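PDB 2WOL: clavulanic acid biosynthesis oligopeptide binding protein 2 from Streptomyces clavuligerus, which probably binds oligopeptides as a solute-binding protein of the clavulanic acid biosynthetic pathway. Local coordinates for residues A[304-310]-A[447-453]; A[403-407]-A[421-425]; A[532-536]-A[548-552]; A[538-543]-A[555-559]. All coordinates share one frame; numbering follows the deposited sequence.

Interaction 1: residues A[304-310]-A[447-453]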
loop_
_atom_site.group_PDB
_atom_site.type_symbol
_atom_site.label_atom_id
_atom_site.label_comp_id
_atom_site.label_asym_id
_atom_site.label_seq_id
_atom_site.Cartn_x
_atom_site.Cartn_y
_atom_site.Cartn_z
ATOM N N LEU A 304 5.538 -6.925 2.132
ATOM C CA LEU A 304 6.555 -7.957 2.017
ATOM C C LEU A 304 7.927 -7.334 2.226
ATOM O O LEU A 304 8.246 -6.317 1.620
ATOM C CB LEU A 304 6.489 -8.622 0.638
ATOM C CG LEU A 304 7.640 -9.566 0.262
ATOM C CD1 LEU A 304 7.563 -10.870 1.030
ATOM C CD2 LEU A 304 7.654 -9.831 -1.233
ATOM N N HIS A 305 8.727 -7.955 3.084
ATOM C CA HIS A 305 10.119 -7.591 3.258
ATOM C C HIS A 305 10.944 -8.572 2.434
ATOM O O HIS A 305 10.780 -9.788 2.556
ATOM C CB HIS A 305 10.498 -7.669 4.739
ATOM C CG HIS A 305 11.793 -6.998 5.075
ATOM N ND1 HIS A 305 12.018 -5.656 4.849
ATOM C CD2 HIS A 305 12.924 -7.477 5.644
ATOM C CE1 HIS A 305 13.236 -5.342 5.251
ATOM N NE2 HIS A 305 13.809 -6.430 5.734
ATOM N N PHE A 306 11.820 -8.045 1.583
ATOM C CA PHE A 306 12.599 -8.897 0.694
ATOM C C PHE A 306 13.961 -8.315 0.347
ATOM O O PHE A 306 14.247 -7.153 0.629
ATOM C CB PHE A 306 11.806 -9.245 -0.586
ATOM C CG PHE A 306 11.504 -8.065 -1.480
ATOM C CD1 PHE A 306 12.315 -7.784 -2.577
ATOM C CD2 PHE A 306 10.390 -7.260 -1.246
ATOM C CE1 PHE A 306 12.032 -6.713 -3.420
ATOM C CE2 PHE A 306 10.098 -6.186 -2.084
ATOM C CZ PHE A 306 10.926 -5.910 -3.172
ATOM N N VAL A 307 14.802 -9.155 -0.249
ATOM C CA VAL A 307 16.076 -8.727 -0.806
ATOM C C VAL A 307 16.013 -8.927 -2.319
ATOM O O VAL A 307 15.637 -10.004 -2.801
ATOM C CB VAL A 307 17.263 -9.521 -0.198
ATOM C CG1 VAL A 307 18.576 -9.173 -0.904
ATOM C CG2 VAL A 307 17.373 -9.254 1.303
ATOM N N ALA A 308 16.357 -7.878 -3.058
ATOM C CA ALA A 308 16.405 -7.943 -4.512
ATOM C C ALA A 308 17.841 -8.108 -4.978
ATOM O O ALA A 308 18.750 -7.513 -4.410
ATOM C CB ALA A 308 15.793 -6.687 -5.117
ATOM N N MET A 309 18.030 -8.927 -6.009
ATOM C CA MET A 309 19.332 -9.094 -6.649
ATOM C C MET A 309 19.290 -8.596 -8.092
ATOM O O MET A 309 18.336 -8.865 -8.823
ATOM C CB MET A 309 19.792 -10.546 -6.571
ATOM C CG MET A 309 20.349 -10.905 -5.204
ATOM S SD MET A 309 20.736 -12.648 -5.018
ATOM C CE MET A 309 19.126 -13.333 -4.640
ATOM N N GLN A 310 20.334 -7.865 -8.478
ATOM C CA GLN A 310 20.343 -7.081 -9.712
ATOM C C GLN A 310 21.245 -7.700 -10.780
ATOM O O GLN A 310 22.464 -7.603 -10.673
ATOM C CB GLN A 310 20.815 -5.654 -9.408
ATOM C CG GLN A 310 19.789 -4.747 -8.724
ATOM C CD GLN A 310 19.211 -5.347 -7.460
ATOM O OE1 GLN A 310 18.077 -5.819 -7.459
ATOM N NE2 GLN A 310 19.997 -5.358 -6.388
ATOM N N GLY A 447 24.541 -4.985 -5.832
ATOM C CA GLY A 447 24.119 -6.293 -6.323
ATOM C C GLY A 447 22.948 -6.864 -5.548
ATOM O O GLY A 447 22.171 -7.653 -6.090
ATOM N N LEU A 448 22.847 -6.473 -4.277
ATOM C CA LEU A 448 21.698 -6.804 -3.435
ATOM C C LEU A 448 21.119 -5.534 -2.828
ATOM O O LEU A 448 21.855 -4.580 -2.558
ATOM C CB LEU A 448 22.088 -7.770 -2.308
ATOM C CG LEU A 448 22.918 -9.010 -2.645
ATOM C CD1 LEU A 448 24.383 -8.752 -2.305
ATOM C CD2 LEU A 448 22.419 -10.230 -1.896
ATOM N N LEU A 449 19.806 -5.537 -2.607
ATOM C CA LEU A 449 19.093 -4.396 -2.025
ATOM C C LEU A 449 18.062 -4.886 -1.025
ATOM O O LEU A 449 17.300 -5.814 -1.322
ATOM C CB LEU A 449 18.387 -3.586 -3.118
ATOM C CG LEU A 449 19.267 -2.812 -4.102
ATOM C CD1 LEU A 449 18.463 -2.378 -5.320
ATOM C CD2 LEU A 449 19.890 -1.600 -3.400
ATOM N N VAL A 450 18.033 -4.261 0.150
ATOM C CA VAL A 450 17.018 -4.560 1.159
ATOM C C VAL A 450 15.867 -3.580 1.009
ATOM O O VAL A 450 16.078 -2.367 0.960
ATOM C CB VAL A 450 17.578 -4.444 2.601
ATOM C CG1 VAL A 450 16.481 -4.725 3.642
ATOM C CG2 VAL A 450 18.749 -5.387 2.801
ATOM N N THR A 451 14.644 -4.096 0.941
ATOM C CA THR A 451 13.490 -3.211 0.900
ATOM C C THR A 451 12.225 -3.862 1.447
ATOM O O THR A 451 12.222 -5.041 1.792
ATOM C CB THR A 451 13.264 -2.621 -0.522
ATOM O OG1 THR A 451 12.413 -1.472 -0.429
ATOM C CG2 THR A 451 12.655 -3.644 -1.469
ATOM N N ASP A 452 11.168 -3.066 1.556
ATOM C CA ASP A 452 9.839 -3.589 1.833
ATOM C C ASP A 452 8.864 -2.969 0.843
ATOM O O ASP A 452 9.151 -1.920 0.264
ATOM C CB ASP A 452 9.426 -3.369 3.296
ATOM C CG ASP A 452 9.156 -1.911 3.638
ATOM O OD1 ASP A 452 9.727 -0.999 3.004
ATOM O OD2 ASP A 452 8.368 -1.680 4.579
ATOM N N TRP A 453 7.734 -3.636 0.635
ATOM C CA TRP A 453 6.792 -3.260 -0.408
ATOM C C TRP A 453 5.376 -3.618 0.006
ATOM O O TRP A 453 5.137 -4.697 0.548
ATOM C CB TRP A 453 7.143 -3.981 -1.713
ATOM C CG TRP A 453 6.033 -3.998 -2.725
ATOM C CD1 TRP A 453 5.245 -5.066 -3.054
ATOM C CD2 TRP A 453 5.584 -2.903 -3.535
ATOM N NE1 TRP A 453 4.336 -4.704 -4.016
ATOM C CE2 TRP A 453 4.522 -3.384 -4.334
ATOM C CE3 TRP A 453 5.975 -1.564 -3.664
ATOM C CZ2 TRP A 453 3.845 -2.573 -5.249
ATOM C CZ3 TRP A 453 5.308 -0.762 -4.584
ATOM C CH2 TRP A 453 4.252 -1.269 -5.358
#

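Interaction 2: residues A[403-407]-A[421-425]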
loop_
_atom_site.group_PDB
_atom_site.type_symbol
_atom_site.label_atom_id
_atom_site.label_comp_id
_atom_site.label_asym_id
_atom_site.label_seq_id
_atom_site.Cartn_x
_atom_site.Cartn_y
_atom_site.Cartn_z
ATOM N N ARG A 403 19.111 -1.910 8.037
ATOM C CA ARG A 403 20.534 -2.170 8.274
ATOM C C ARG A 403 20.746 -3.470 9.051
ATOM O O ARG A 403 21.645 -4.252 8.725
ATOM C CB ARG A 403 21.206 -0.986 8.989
ATOM C CG ARG A 403 22.678 -1.205 9.360
ATOM C CD ARG A 403 23.533 -1.524 8.138
ATOM N NE ARG A 403 24.839 -2.079 8.495
ATOM C CZ ARG A 403 25.988 -1.412 8.431
ATOM N NH1 ARG A 403 26.017 -0.151 8.021
ATOM N NH2 ARG A 403 27.118 -2.015 8.773
ATOM N N LEU A 404 19.913 -3.700 10.064
ATOM C CA LEU A 404 19.956 -4.954 10.817
ATOM C C LEU A 404 19.737 -6.157 9.903
ATOM O O LEU A 404 20.428 -7.169 10.026
ATOM C CB LEU A 404 18.924 -4.959 11.952
ATOM C CG LEU A 404 19.069 -3.932 13.081
ATOM C CD1 LEU A 404 17.929 -4.093 14.075
ATOM C CD2 LEU A 404 20.416 -4.041 13.785
ATOM N N VAL A 405 18.781 -6.033 8.986
ATOM C CA VAL A 405 18.525 -7.075 7.993
ATOM C C VAL A 405 19.741 -7.262 7.076
ATOM O O VAL A 405 20.166 -8.396 6.829
ATOM C CB VAL A 405 17.226 -6.795 7.195
ATOM C CG1 VAL A 405 17.097 -7.730 5.993
ATOM C CG2 VAL A 405 16.009 -6.926 8.108
ATOM N N ALA A 406 20.316 -6.154 6.606
ATOM C CA ALA A 406 21.522 -6.210 5.774
ATOM C C ALA A 406 22.657 -6.964 6.468
ATOM O O ALA A 406 23.311 -7.807 5.850
ATOM C CB ALA A 406 21.977 -4.807 5.375
ATOM N N ASP A 407 22.871 -6.664 7.750
ATOM C CA ASP A 407 23.901 -7.329 8.553
ATOM C C ASP A 407 23.661 -8.835 8.643
ATOM O O ASP A 407 24.609 -9.624 8.605
ATOM C CB ASP A 407 23.974 -6.733 9.965
ATOM C CG ASP A 407 24.506 -5.305 9.980
ATOM O OD1 ASP A 407 25.182 -4.892 9.010
ATOM O OD2 ASP A 407 24.252 -4.596 10.979
ATOM N N THR A 421 29.964 -6.141 1.789
ATOM C CA THR A 421 30.034 -4.906 2.550
ATOM C C THR A 421 28.711 -4.174 2.359
ATOM O O THR A 421 27.966 -4.447 1.412
ATOM C CB THR A 421 31.227 -4.034 2.132
ATOM O OG1 THR A 421 31.181 -3.808 0.722
ATOM C CG2 THR A 421 32.544 -4.724 2.484
ATOM N N VAL A 422 28.420 -3.253 3.270
ATOM C CA VAL A 422 27.120 -2.606 3.334
ATOM C C VAL A 422 27.232 -1.146 2.898
ATOM O O VAL A 422 28.092 -0.405 3.390
ATOM C CB VAL A 422 26.533 -2.691 4.766
ATOM C CG1 VAL A 422 25.161 -2.060 4.821
ATOM C CG2 VAL A 422 26.473 -4.141 5.247
ATOM N N LYS A 423 26.372 -0.748 1.966
ATOM C CA LYS A 423 26.278 0.647 1.541
ATOM C C LYS A 423 24.945 1.220 1.999
ATOM O O LYS A 423 23.884 0.797 1.534
ATOM C CB LYS A 423 26.437 0.773 0.019
ATOM C CG LYS A 423 26.190 2.177 -0.552
ATOM C CD LYS A 423 27.233 3.185 -0.086
ATOM C CE LYS A 423 26.879 4.590 -0.546
ATOM N NZ LYS A 423 27.926 5.576 -0.146
ATOM N N GLU A 424 25.005 2.171 2.925
ATOM C CA GLU A 424 23.800 2.833 3.409
ATOM C C GLU A 424 23.437 4.014 2.525
ATOM O O GLU A 424 24.307 4.784 2.108
ATOM C CB GLU A 424 23.962 3.285 4.859
ATOM C CG GLU A 424 23.915 2.138 5.853
ATOM C CD GLU A 424 24.057 2.592 7.293
ATOM O OE1 GLU A 424 24.529 3.728 7.534
ATOM O OE2 GLU A 424 23.696 1.807 8.190
ATOM N N LEU A 425 22.145 4.140 2.237
ATOM C CA LEU A 425 21.629 5.238 1.434
ATOM C C LEU A 425 20.669 6.076 2.273
ATOM O O LEU A 425 20.067 5.571 3.222
ATOM C CB LEU A 425 20.925 4.708 0.179
ATOM C CG LEU A 425 21.737 3.819 -0.774
ATOM C CD1 LEU A 425 20.832 3.183 -1.825
ATOM C CD2 LEU A 425 22.876 4.602 -1.431
#

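Interaction 3: residues A[532-536]-A[548-552]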
loop_
_atom_site.group_PDB
_atom_site.type_symbol
_atom_site.label_atom_id
_atom_site.label_comp_id
_atom_site.label_asym_id
_atom_site.label_seq_id
_atom_site.Cartn_x
_atom_site.Cartn_y
_atom_site.Cartn_z
ATOM N N LEU A 532 1.518 -4.242 15.453
ATOM C CA LEU A 532 0.691 -4.244 16.654
ATOM C C LEU A 532 -0.074 -2.934 16.764
ATOM O O LEU A 532 0.529 -1.885 16.966
ATOM C CB LEU A 532 1.551 -4.452 17.904
ATOM C CG LEU A 532 2.131 -5.852 18.124
ATOM C CD1 LEU A 532 3.203 -5.819 19.177
ATOM C CD2 LEU A 532 1.054 -6.848 18.507
ATOM N N HIS A 533 -1.396 -3.000 16.613
ATOM C CA HIS A 533 -2.240 -1.821 16.803
ATOM C C HIS A 533 -2.896 -1.866 18.173
ATOM O O HIS A 533 -3.345 -2.927 18.606
ATOM C CB HIS A 533 -3.356 -1.760 15.759
ATOM C CG HIS A 533 -2.883 -1.661 14.342
ATOM N ND1 HIS A 533 -1.946 -0.739 13.920
ATOM C CD2 HIS A 533 -3.267 -2.341 13.235
ATOM C CE1 HIS A 533 -1.756 -0.875 12.618
ATOM N NE2 HIS A 533 -2.547 -1.839 12.179
ATOM N N PHE A 534 -2.971 -0.709 18.831
ATOM C CA PHE A 534 -3.632 -0.578 20.132
ATOM C C PHE A 534 -4.942 0.193 19.968
ATOM O O PHE A 534 -4.972 1.253 19.349
ATOM C CB PHE A 534 -2.708 0.141 21.128
ATOM C CG PHE A 534 -3.220 0.144 22.546
ATOM C CD1 PHE A 534 -2.898 -0.899 23.414
ATOM C CD2 PHE A 534 -4.013 1.190 23.019
ATOM C CE1 PHE A 534 -3.368 -0.907 24.726
ATOM C CE2 PHE A 534 -4.489 1.189 24.344
ATOM C CZ PHE A 534 -4.158 0.135 25.189
ATOM N N ARG A 535 -6.024 -0.353 20.512
ATOM C CA ARG A 535 -7.337 0.291 20.433
ATOM C C ARG A 535 -7.869 0.565 21.828
ATOM O O ARG A 535 -7.991 -0.349 22.649
ATOM C CB ARG A 535 -8.342 -0.581 19.662
ATOM C CG ARG A 535 -8.270 -2.062 20.016
ATOM C CD ARG A 535 -9.443 -2.886 19.486
ATOM N NE ARG A 535 -8.987 -4.265 19.344
ATOM C CZ ARG A 535 -8.948 -5.154 20.334
ATOM N NH1 ARG A 535 -9.405 -4.843 21.545
ATOM N NH2 ARG A 535 -8.457 -6.365 20.102
ATOM N N ASN A 536 -8.190 1.822 22.107
ATOM C CA ASN A 536 -8.820 2.137 23.381
ATOM C C ASN A 536 -10.249 1.598 23.436
ATOM O O ASN A 536 -10.943 1.586 22.418
ATOM C CB ASN A 536 -8.726 3.627 23.675
ATOM C CG ASN A 536 -7.403 3.992 24.317
ATOM O OD1 ASN A 536 -7.045 3.448 25.363
ATOM N ND2 ASN A 536 -6.654 4.890 23.685
ATOM N N PHE A 548 -6.136 -2.406 3.851
ATOM C CA PHE A 548 -5.198 -1.400 4.362
ATOM C C PHE A 548 -4.183 -1.948 5.368
ATOM O O PHE A 548 -3.071 -1.420 5.474
ATOM C CB PHE A 548 -5.959 -0.246 5.023
ATOM C CG PHE A 548 -6.702 0.640 4.061
ATOM C CD1 PHE A 548 -7.986 0.310 3.636
ATOM C CD2 PHE A 548 -6.133 1.824 3.609
ATOM C CE1 PHE A 548 -8.683 1.132 2.755
ATOM C CE2 PHE A 548 -6.823 2.658 2.729
ATOM C CZ PHE A 548 -8.098 2.310 2.304
ATOM N N GLY A 549 -4.572 -2.974 6.125
ATOM C CA GLY A 549 -3.752 -3.460 7.243
ATOM C C GLY A 549 -3.779 -2.492 8.416
ATOM O O GLY A 549 -2.987 -2.609 9.353
ATOM N N LEU A 550 -4.704 -1.535 8.342
ATOM C CA LEU A 550 -4.898 -0.484 9.337
ATOM C C LEU A 550 -6.368 -0.461 9.721
ATOM O O LEU A 550 -7.216 -0.860 8.932
ATOM C CB LEU A 550 -4.537 0.884 8.743
ATOM C CG LEU A 550 -3.118 1.147 8.236
ATOM C CD1 LEU A 550 -3.031 2.474 7.509
ATOM C CD2 LEU A 550 -2.121 1.107 9.368
ATOM N N TYR A 551 -6.674 0.023 10.921
ATOM C CA TYR A 551 -8.063 0.209 11.332
ATOM C C TYR A 551 -8.811 1.116 10.361
ATOM O O TYR A 551 -8.260 2.111 9.886
ATOM C CB TYR A 551 -8.129 0.855 12.709
ATOM C CG TYR A 551 -7.655 0.016 13.881
ATOM C CD1 TYR A 551 -6.975 0.613 14.945
ATOM C CD2 TYR A 551 -7.897 -1.352 13.938
ATOM C CE1 TYR A 551 -6.553 -0.131 16.040
ATOM C CE2 TYR A 551 -7.469 -2.111 15.019
ATOM C CZ TYR A 551 -6.803 -1.493 16.067
ATOM O OH TYR A 551 -6.376 -2.215 17.162
ATOM N N ASP A 552 -10.071 0.789 10.082
ATOM C CA ASP A 552 -10.887 1.659 9.240
ATOM C C ASP A 552 -11.431 2.811 10.079
ATOM O O ASP A 552 -12.517 2.731 10.655
ATOM C CB ASP A 552 -12.019 0.885 8.569
ATOM C CG ASP A 552 -12.660 1.659 7.430
ATOM O OD1 ASP A 552 -12.051 2.641 6.948
ATOM O OD2 ASP A 552 -13.770 1.272 7.004
#

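Interaction 4: residues A[538-543]-A[555-559]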
loop_
_atom_site.group_PDB
_atom_site.type_symbol
_atom_site.label_atom_id
_atom_site.label_comp_id
_atom_site.label_asym_id
_atom_site.label_seq_id
_atom_site.Cartn_x
_atom_site.Cartn_y
_atom_site.Cartn_z
ATOM N N TRP A 538 -13.181 2.446 24.528
ATOM C CA TRP A 538 -14.359 3.296 24.305
ATOM C C TRP A 538 -14.576 3.680 22.844
ATOM O O TRP A 538 -15.532 4.383 22.520
ATOM C CB TRP A 538 -14.289 4.562 25.156
ATOM C CG TRP A 538 -13.036 5.344 24.948
ATOM C CD1 TRP A 538 -12.792 6.275 23.976
ATOM C CD2 TRP A 538 -11.846 5.262 25.736
ATOM N NE1 TRP A 538 -11.517 6.779 24.116
ATOM C CE2 TRP A 538 -10.917 6.173 25.189
ATOM C CE3 TRP A 538 -11.477 4.508 26.859
ATOM C CZ2 TRP A 538 -9.639 6.350 25.725
ATOM C CZ3 TRP A 538 -10.209 4.689 27.393
ATOM C CH2 TRP A 538 -9.305 5.599 26.822
ATOM N N VAL A 539 -13.681 3.237 21.968
ATOM C CA VAL A 539 -13.861 3.447 20.537
ATOM C C VAL A 539 -14.745 2.331 19.995
ATOM O O VAL A 539 -14.513 1.151 20.268
ATOM C CB VAL A 539 -12.512 3.502 19.783
ATOM C CG1 VAL A 539 -12.725 3.905 18.331
ATOM C CG2 VAL A 539 -11.564 4.496 20.465
ATOM N N THR A 540 -15.773 2.713 19.246
ATOM C CA THR A 540 -16.728 1.751 18.717
ATOM C C THR A 540 -16.414 1.400 17.264
ATOM O O THR A 540 -15.843 2.212 16.532
ATOM C CB THR A 540 -18.176 2.275 18.821
ATOM O OG1 THR A 540 -18.311 3.472 18.053
ATOM C CG2 THR A 540 -18.542 2.568 20.274
ATOM N N ASN A 541 -16.784 0.187 16.856
ATOM C CA ASN A 541 -16.619 -0.286 15.480
ATOM C C ASN A 541 -15.173 -0.291 15.002
ATOM O O ASN A 541 -14.869 0.167 13.894
ATOM C CB ASN A 541 -17.493 0.511 14.509
ATOM C CG ASN A 541 -18.917 0.650 14.994
ATOM O OD1 ASN A 541 -19.654 -0.328 15.086
ATOM N ND2 ASN A 541 -19.308 1.871 15.329
ATOM N N VAL A 542 -14.289 -0.827 15.838
ATOM C CA VAL A 542 -12.878 -0.942 15.486
ATOM C C VAL A 542 -12.610 -2.262 14.773
ATOM O O VAL A 542 -12.934 -3.334 15.290
ATOM C CB VAL A 542 -11.965 -0.834 16.725
ATOM C CG1 VAL A 542 -10.497 -0.922 16.312
ATOM C CG2 VAL A 542 -12.215 0.464 17.467
ATOM N N TYR A 543 -12.011 -2.183 13.591
ATOM C CA TYR A 543 -11.590 -3.389 12.878
ATOM C C TYR A 543 -10.449 -3.049 11.935
ATOM O O TYR A 543 -10.379 -1.933 11.408
ATOM C CB TYR A 543 -12.757 -4.034 12.107
ATOM C CG TYR A 543 -13.180 -3.293 10.854
ATOM C CD1 TYR A 543 -12.703 -3.679 9.600
ATOM C CD2 TYR A 543 -14.055 -2.209 10.923
ATOM C CE1 TYR A 543 -13.085 -3.003 8.440
ATOM C CE2 TYR A 543 -14.442 -1.520 9.770
ATOM C CZ TYR A 543 -13.954 -1.928 8.534
ATOM O OH TYR A 543 -14.328 -1.258 7.388
ATOM N N ALA A 555 -15.101 4.185 10.099
ATOM C CA ALA A 555 -16.164 3.371 10.689
ATOM C C ALA A 555 -16.341 3.608 12.190
ATOM O O ALA A 555 -17.355 3.218 12.770
ATOM C CB ALA A 555 -15.899 1.903 10.426
ATOM N N MET A 556 -15.356 4.251 12.810
ATOM C CA MET A 556 -15.293 4.360 14.264
ATOM C C MET A 556 -16.267 5.374 14.833
ATOM O O MET A 556 -16.584 6.375 14.196
ATOM C CB MET A 556 -13.884 4.733 14.705
ATOM C CG MET A 556 -12.861 3.659 14.461
ATOM S SD MET A 556 -11.212 4.283 14.784
ATOM C CE MET A 556 -10.270 2.783 14.525
ATOM N N GLY A 557 -16.722 5.104 16.052
ATOM C CA GLY A 557 -17.461 6.082 16.841
ATOM C C GLY A 557 -16.927 6.125 18.260
ATOM O O GLY A 557 -15.885 5.540 18.563
ATOM N N LEU A 558 -17.656 6.819 19.126
ATOM C CA LEU A 558 -17.307 6.927 20.539
ATOM C C LEU A 558 -18.448 6.380 21.382
ATOM O O LEU A 558 -19.622 6.604 21.069
ATOM C CB LEU A 558 -17.035 8.388 20.930
ATOM C CG LEU A 558 -15.805 9.137 20.392
ATOM C CD1 LEU A 558 -14.520 8.332 20.617
ATOM C CD2 LEU A 558 -15.954 9.546 18.921
ATOM N N ALA A 559 -18.100 5.653 22.440
ATOM C CA ALA A 559 -19.094 5.154 23.387
ATOM C C ALA A 559 -19.629 6.304 24.236
ATOM O O ALA A 559 -18.905 7.260 24.527
ATOM C CB ALA A 559 -18.491 4.073 24.267
HETATM O O HOH W 1 -20.486 5.100 18.815
#

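Interaction 1: residues A[304-310]-A[447-453]
Leu304 to Met309 pairs with Leu448 to Trp453 as two antiparallel strands, and seven backbone hydrogen bonds join the two segments. Leu304, Phe306 and Ala308 each exchange two of them with Trp453, Thr451 and Leu449. Phe306 N reaches Thr451 O at 3.0 Å and 172°, almost straight. The seventh bond, next along, runs from Gln310 N to Gly447 O, 3.0 Å. CA-H...O contacts lie between these bonds, such as Val307 CA to Leu449 O at 3.2 Å.

One polar side chain bonds to the backbone. Gln310 bends at chi2 (54°) and brings NE2 back to Ala308 O at 3.2 Å, well above the carbonyl plane. That oxygen also accepts from Leu449 N. Gln310 NE2 donates to Leu446 O as well.

Aromatic and apolar contacts follow the two faces. On one, Thr451 CG2 sits over a face of the Phe306 ring, 3.7 Å from its centroid, a CH-pi contact. Trp453 CB meets the same ring at its edge, 3.7 Å from Phe306 CE2. On the other, Met309 CG lies beside Leu448 CD2, and Val307 CG1 packs against Leu448 CB at 4.0 Å.

The pair is an antiparallel part of a mixed sheet. Strand 523-534 flanks 303-309, and strand 391-398 runs parallel to 448-453. Helix 401-414 covers Val450 and Asp452, and helix 319-327 covers Met309 and Leu448.

Interaction 2: residues A[403-407]-A[421-425]
Glu424 OE2 is held by Arg403 NH1 in a salt bridge of 3.0 Å. The hydrogen bond within it is weak. The carboxylate carbon lies at the edge of the guanidinium, near its plane, but the two flat groups are turned 78° against each other. This is a one-oxygen contact and not a parallel, two-pronged pairing. The other carboxylate oxygen, Glu424 OE1, has a salt bridge to Arg399.

A second acid takes the NE side of the same guanidinium. Arg403 NE donates to Asp407 OD1 at 2.9 Å and 166°, one helical turn further on. The donor arrives on the syn side, tilted out of the carboxylate plane, and the oxygen lies close to the guanidinium plane. Arg403, Asp407 and Glu424 thus form a salt-bridge network, and two acids should help to fix the rotation of the guanidinium.

The contact belongs to a beta-alpha-beta unit made of strand 391-398, helix 401-414 and strand 418-425. Here the helix runs nearly antiparallel to the strand that follows it, with the two short axes 9.6 Å apart.

Val422 provides the apolar part. Its CG1 lies over one face of the guanidinium, 3.7 Å from Arg403 NE. The bend of Arg403 at chi2 (58°) folds the chain so that this face meets the valine while NH1 reaches Glu424. Val422 CG1 also touches Ala406 CB at 4.2 Å. Thr397 of strand 391-398 packs against both Ala406 and Val422.

Interaction 3: residues A[532-536]-A[548-552]
The rings of His533 and Tyr551 meet at a slant, with centroids 5.1 Å apart and planes at 48°. His533 CG lies over one face of the tyrosine ring, offset toward the rim. The oxygen Phe534 O comes to the edge of that ring, near its plane. The closer approach is made by His533 CB, which is 3.4 Å from Tyr551 OH.

At the edge of the imidazole sits Gly549 O. His533 NE2 donates to it at 3.0 Å and 171°. The donor lies in the carbonyl plane and on a lone pair, and the oxygen lies in the plane of the imidazole ring. Such a straight bond should hold the ring at its present rotation. A carbonyl acceptor implies a proton on NE2. Leu550 CD2 adds an apolar contact to His533 CE1 at 3.8 Å.

The contact joins the end of strand 523-534 to the short, weakly bonded strand at about 550-551, paired antiparallel with 544-545. Leu550 also packs on helix 54-63. The two backbones do not pair, and the nearest CA atoms, those of His533 and Leu550, are 8.0 Å apart. Side chains bridge the gap, one of them to a backbone carbonyl.

Arg535 crosses Tyr551 at about a right angle. Its CG stands between the backbone N and the carbonyl carbon (chi1 42°), which brings it to 3.4 Å from Tyr551 OH. The polar ends converge on Asp297, outside the two segments: Tyr551 OH is hydrogen-bonded to Asp297 OD2, and Arg535 NE forms a salt bridge with Asp297. Arg535 NH1 and NH2 bind Ser294 O and Gly16 O.

Interaction 4: residues A[538-543]-A[555-559]
Trp538 to Asn541 runs antiparallel to Met556 to Ala559, and three backbone hydrogen bonds join the segments. Thr540 and Gly557 form a hydrogen-bonded pair, with Thr540 N to Gly557 O at 2.9 Å. The return bond, from Gly557 N to Thr540 O, is 3.1 Å. In each, the donor stands well above the carbonyl plane. Ala559 N donates to Trp538 O at 2.9 Å.

Thr540 has its OG1 between the backbone N and the carbonyl carbon (chi1 61°). The hydroxyl therefore lies against the Gly557 backbone, 3.0 Å from Gly557 CA. With no side chain, the glycine lets the hydroxyl come this close. A water lies 2.8 Å from both Thr540 OG1 and Leu558 O and bridges the strands. Arg30 also bonds Leu558 O.

Met556 extends beyond CG past Val539 and Val542. Its SD is 3.9 Å from Val539 CG1, and its CE is 4.1 Å from Val542 CG1. Ile271 packs against both Val539 and Met556. At one end, Ala555 CB meets the edge of the Tyr543 ring. At the other, Leu558 CD1 approaches the edge of the Trp538 ring, whose NE1 is hydrogen-bonded to Asp270.

Asn541 CB lies 3.2 Å from Ala555 O, while its ND2 is hydrogen-bonded to Ser28 O. The residue has a positive phi (60°). Asn541 and Val542 both face Val25. The whole is a short two-stranded antiparallel sheet near the C-terminus, and just after its first strand the chain forms a G1 beta bulge against Val25.

Interactions 1, 3 and 4 are buried, while interaction 2 lies at the surface. Interaction 1 relies on paired backbone and apolar faces, and interaction 2 on a salt-bridge network. They touch through helix 401-414: Val405 packs against Val450, Ala406 also touches Val450, and both contacts reach the same sheet. Interaction 3 reaches that sheet through strand 523-534, but its centre is about 26 Å from that of interaction 1. It holds its segments by side chains, one bonded to a backbone carbonyl, whereas interaction 4 again uses backbone pairing. Interactions 3 and 4 alternate along the chain and touch, with Tyr551 packed on Val542 and Met556. Interactions 1 and 4 lie on opposite sides of the chain's centre.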